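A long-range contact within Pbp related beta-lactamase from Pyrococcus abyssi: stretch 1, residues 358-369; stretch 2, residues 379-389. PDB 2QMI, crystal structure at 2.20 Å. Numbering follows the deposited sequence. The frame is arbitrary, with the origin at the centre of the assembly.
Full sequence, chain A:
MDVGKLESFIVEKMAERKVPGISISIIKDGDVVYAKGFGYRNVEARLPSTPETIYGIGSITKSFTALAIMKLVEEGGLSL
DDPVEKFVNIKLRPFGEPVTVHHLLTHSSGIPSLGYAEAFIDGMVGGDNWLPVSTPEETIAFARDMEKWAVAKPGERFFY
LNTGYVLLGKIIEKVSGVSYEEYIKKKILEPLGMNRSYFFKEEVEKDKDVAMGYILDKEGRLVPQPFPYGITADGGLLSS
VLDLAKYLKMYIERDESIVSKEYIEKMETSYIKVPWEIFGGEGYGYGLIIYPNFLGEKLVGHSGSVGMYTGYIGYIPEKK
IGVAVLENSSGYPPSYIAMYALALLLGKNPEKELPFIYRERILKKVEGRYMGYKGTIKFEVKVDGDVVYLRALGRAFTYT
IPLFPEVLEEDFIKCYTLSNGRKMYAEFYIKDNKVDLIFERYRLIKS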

# COMPACT_ATOMS: atom_id res chain seq x y z
N TYR A 358 -22.72 -2.61 36.17
CA TYR A 358 -21.76 -3.57 36.70
C TYR A 358 -21.28 -4.56 35.64
O TYR A 358 -20.15 -5.05 35.70
CB TYR A 358 -22.31 -4.34 37.92
CG TYR A 358 -23.68 -4.97 37.76
CD1 TYR A 358 -24.84 -4.23 38.01
CD2 TYR A 358 -23.82 -6.32 37.44
CE1 TYR A 358 -26.10 -4.82 37.95
CE2 TYR A 358 -25.08 -6.93 37.38
CZ TYR A 358 -26.22 -6.17 37.64
OH TYR A 358 -27.46 -6.75 37.59
N ARG A 359 -22.14 -4.85 34.67
CA ARG A 359 -21.79 -5.76 33.60
C ARG A 359 -20.64 -5.19 32.76
O ARG A 359 -19.73 -5.91 32.36
CB ARG A 359 -23.02 -6.04 32.73
CG ARG A 359 -22.77 -6.89 31.48
CD ARG A 359 -24.06 -7.57 31.02
NE ARG A 359 -25.16 -6.62 30.79
CZ ARG A 359 -25.26 -5.85 29.71
NH1 ARG A 359 -24.34 -5.91 28.76
NH2 ARG A 359 -26.30 -5.02 29.58
N GLU A 360 -20.68 -3.88 32.50
CA GLU A 360 -19.62 -3.25 31.70
C GLU A 360 -18.29 -3.26 32.44
O GLU A 360 -17.24 -3.46 31.84
CB GLU A 360 -19.98 -1.81 31.37
CG GLU A 360 -19.01 -1.17 30.37
CD GLU A 360 -18.79 0.31 30.63
OE1 GLU A 360 -18.19 0.63 31.68
OE2 GLU A 360 -19.22 1.14 29.78
N ARG A 361 -18.35 -2.99 33.75
CA ARG A 361 -17.15 -2.96 34.57
C ARG A 361 -16.54 -4.35 34.73
O ARG A 361 -15.33 -4.51 34.60
CB ARG A 361 -17.46 -2.37 35.96
CG ARG A 361 -16.25 -2.37 36.90
CD ARG A 361 -16.56 -1.65 38.22
NE ARG A 361 -17.84 -2.08 38.78
CZ ARG A 361 -18.06 -3.26 39.35
NH1 ARG A 361 -17.08 -4.14 39.45
NH2 ARG A 361 -19.27 -3.57 39.80
N ILE A 362 -17.38 -5.34 35.00
CA ILE A 362 -16.90 -6.71 35.17
C ILE A 362 -16.31 -7.27 33.87
O ILE A 362 -15.26 -7.91 33.88
CB ILE A 362 -18.03 -7.66 35.66
CG1 ILE A 362 -18.62 -7.14 36.98
CG2 ILE A 362 -17.49 -9.07 35.85
CD1 ILE A 362 -17.57 -6.79 38.02
N LEU A 363 -16.98 -7.03 32.75
CA LEU A 363 -16.51 -7.51 31.46
C LEU A 363 -15.17 -6.88 31.05
O LEU A 363 -14.36 -7.53 30.39
CB LEU A 363 -17.54 -7.23 30.37
CG LEU A 363 -18.82 -8.05 30.45
CD1 LEU A 363 -19.87 -7.47 29.49
CD2 LEU A 363 -18.52 -9.52 30.11
N LYS A 364 -14.96 -5.62 31.43
CA LYS A 364 -13.70 -4.95 31.08
C LYS A 364 -12.51 -5.70 31.65
O LYS A 364 -11.42 -5.65 31.09
CB LYS A 364 -13.66 -3.51 31.62
CG LYS A 364 -14.34 -2.46 30.75
CD LYS A 364 -13.65 -1.09 30.94
CE LYS A 364 -14.41 0.06 30.27
NZ LYS A 364 -15.62 0.47 31.04
N LYS A 365 -12.73 -6.40 32.76
CA LYS A 365 -11.66 -7.16 33.41
C LYS A 365 -11.19 -8.38 32.61
O LYS A 365 -10.06 -8.84 32.77
CB LYS A 365 -12.13 -7.64 34.78
CG LYS A 365 -12.63 -6.57 35.75
CD LYS A 365 -12.96 -7.23 37.09
CE LYS A 365 -13.50 -6.26 38.13
NZ LYS A 365 -13.87 -7.00 39.39
N VAL A 366 -12.07 -8.88 31.75
CA VAL A 366 -11.79 -10.07 30.97
C VAL A 366 -11.01 -9.84 29.67
O VAL A 366 -10.52 -10.79 29.06
CB VAL A 366 -13.13 -10.82 30.71
CG1 VAL A 366 -13.10 -11.55 29.39
CG2 VAL A 366 -13.38 -11.80 31.84
N GLU A 367 -10.90 -8.58 29.25
CA GLU A 367 -10.16 -8.27 28.02
C GLU A 367 -8.66 -8.32 28.28
O GLU A 367 -8.20 -8.02 29.39
CB GLU A 367 -10.53 -6.87 27.50
CG GLU A 367 -12.01 -6.68 27.18
CD GLU A 367 -12.31 -5.28 26.67
OE1 GLU A 367 -11.87 -4.31 27.33
OE2 GLU A 367 -12.98 -5.15 25.62
N GLY A 368 -7.91 -8.70 27.25
CA GLY A 368 -6.47 -8.80 27.36
C GLY A 368 -5.89 -9.94 26.54
O GLY A 368 -6.58 -10.52 25.69
N ARG A 369 -4.62 -10.26 26.78
CA ARG A 369 -3.94 -11.34 26.06
C ARG A 369 -3.82 -12.53 27.00
O ARG A 369 -3.47 -12.38 28.17
CB ARG A 369 -2.55 -10.87 25.60
CG ARG A 369 -1.72 -11.91 24.83
CD ARG A 369 -0.67 -11.23 23.96
NE ARG A 369 0.24 -12.17 23.29
CZ ARG A 369 1.14 -12.93 23.91
NH1 ARG A 369 1.27 -12.88 25.24
NH2 ARG A 369 1.93 -13.73 23.21
N PHE A 379 -3.97 -16.15 22.87
CA PHE A 379 -5.32 -15.69 22.57
C PHE A 379 -5.53 -14.27 23.09
O PHE A 379 -4.86 -13.85 24.03
CB PHE A 379 -6.36 -16.57 23.26
CG PHE A 379 -6.46 -17.95 22.70
CD1 PHE A 379 -7.44 -18.26 21.76
CD2 PHE A 379 -5.60 -18.96 23.13
CE1 PHE A 379 -7.56 -19.56 21.27
CE2 PHE A 379 -5.72 -20.26 22.64
CZ PHE A 379 -6.70 -20.56 21.71
N GLU A 380 -6.45 -13.54 22.47
CA GLU A 380 -6.76 -12.20 22.94
C GLU A 380 -8.27 -12.08 23.12
O GLU A 380 -9.04 -12.48 22.24
CB GLU A 380 -6.28 -11.11 21.98
CG GLU A 380 -6.86 -9.74 22.35
CD GLU A 380 -5.85 -8.61 22.30
OE1 GLU A 380 -5.53 -8.13 21.18
OE2 GLU A 380 -5.36 -8.21 23.39
N VAL A 381 -8.68 -11.55 24.26
CA VAL A 381 -10.09 -11.36 24.54
C VAL A 381 -10.46 -9.89 24.40
O VAL A 381 -9.84 -9.00 24.99
CB VAL A 381 -10.45 -11.85 25.96
CG1 VAL A 381 -11.85 -11.40 26.34
CG2 VAL A 381 -10.36 -13.37 26.02
N LYS A 382 -11.48 -9.63 23.58
CA LYS A 382 -11.97 -8.29 23.35
C LYS A 382 -13.47 -8.32 23.56
O LYS A 382 -14.14 -9.25 23.11
CB LYS A 382 -11.64 -7.84 21.93
N VAL A 383 -14.01 -7.32 24.25
CA VAL A 383 -15.44 -7.26 24.48
C VAL A 383 -16.11 -6.36 23.44
O VAL A 383 -15.51 -5.40 22.95
CB VAL A 383 -15.76 -6.70 25.89
CG1 VAL A 383 -17.26 -6.56 26.08
CG2 VAL A 383 -15.20 -7.64 26.94
N ASP A 384 -17.36 -6.67 23.10
CA ASP A 384 -18.10 -5.86 22.15
C ASP A 384 -19.53 -5.67 22.62
O ASP A 384 -20.42 -6.47 22.30
CB ASP A 384 -18.12 -6.49 20.76
CG ASP A 384 -18.79 -5.59 19.75
OD1 ASP A 384 -18.36 -4.41 19.64
OD2 ASP A 384 -19.75 -6.04 19.07
N GLY A 385 -19.74 -4.60 23.36
CA GLY A 385 -21.07 -4.35 23.88
C GLY A 385 -21.37 -5.46 24.86
O GLY A 385 -20.77 -5.53 25.93
N ASP A 386 -22.27 -6.36 24.47
CA ASP A 386 -22.69 -7.46 25.33
C ASP A 386 -22.01 -8.80 25.02
O ASP A 386 -22.22 -9.78 25.74
CB ASP A 386 -24.20 -7.63 25.22
CG ASP A 386 -24.81 -8.27 26.43
OD1 ASP A 386 -24.42 -9.41 26.76
OD2 ASP A 386 -25.68 -7.63 27.07
N VAL A 387 -21.20 -8.85 23.97
CA VAL A 387 -20.55 -10.10 23.59
C VAL A 387 -19.06 -10.13 23.85
O VAL A 387 -18.37 -9.12 23.75
CB VAL A 387 -20.83 -10.42 22.09
CG1 VAL A 387 -20.00 -11.60 21.63
CG2 VAL A 387 -22.32 -10.72 21.90
N VAL A 388 -18.57 -11.32 24.19
CA VAL A 388 -17.15 -11.50 24.46
C VAL A 388 -16.58 -12.34 23.33
O VAL A 388 -17.09 -13.42 23.03
CB VAL A 388 -16.92 -12.24 25.79
CG1 VAL A 388 -15.42 -12.38 26.06
CG2 VAL A 388 -17.62 -11.50 26.93
N TYR A 389 -15.52 -11.84 22.69
CA TYR A 389 -14.90 -12.56 21.59
C TYR A 389 -13.54 -13.12 21.96
O TYR A 389 -12.70 -12.41 22.52
CB TYR A 389 -14.73 -11.64 20.37
CG TYR A 389 -16.02 -11.29 19.66
CD1 TYR A 389 -16.68 -10.07 19.90
CD2 TYR A 389 -16.58 -12.16 18.72
CE1 TYR A 389 -17.86 -9.74 19.21
CE2 TYR A 389 -17.75 -11.85 18.04
CZ TYR A 389 -18.39 -10.64 18.29
OH TYR A 389 -19.55 -10.35 17.61

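The contact sets a helix and the start of the strand that follows it against a beta hairpin, and apolar packing, backbone pairing and one charged pair meet in it. Leu363, m at chi1 and t at chi2, points toward the hairpin and packs on Val383 and Val388: CB lies 4.2 Å from Val383 CG2, and CD2 lies 3.9 Å from Val388 CG2. Val383 and Val388 both point toward the helix with chi1 t. Val366 sits between rotamer wells, at chi1 149°, with its CG1 tight against Val381 CG1 at 3.3 Å and 4.1 Å from Val388 CG1.

Glu367 works differently. Its CB points sideways, but the m, t chain brings the carboxylate back to the strand, where Val383 N donates to Glu367 OE2 at 2.8 Å. The side chain thus takes a backbone hydrogen just before the true pairing begins. There Gly368 N donates to Val381 O at 3.0 Å, and Val381 N to Gly368 O at 2.7 Å, an antiparallel pair. Gly368 adopts phi 145°, psi -168°, where a CB would jam against the preceding carbonyl.

At the hairpin's type II' turn, Gly385 takes positive phi. Asp386, t at chi1, has its CB sideways but its end nearer; Arg359, t, t, p through chi3, points its CB toward the hairpin. Arg359 NH1 lies 2.8 Å from Asp386 OD2, a salt bridge of charge alone, since the oxygen sits over the guanidinium face, though the oxygen's place is less certain.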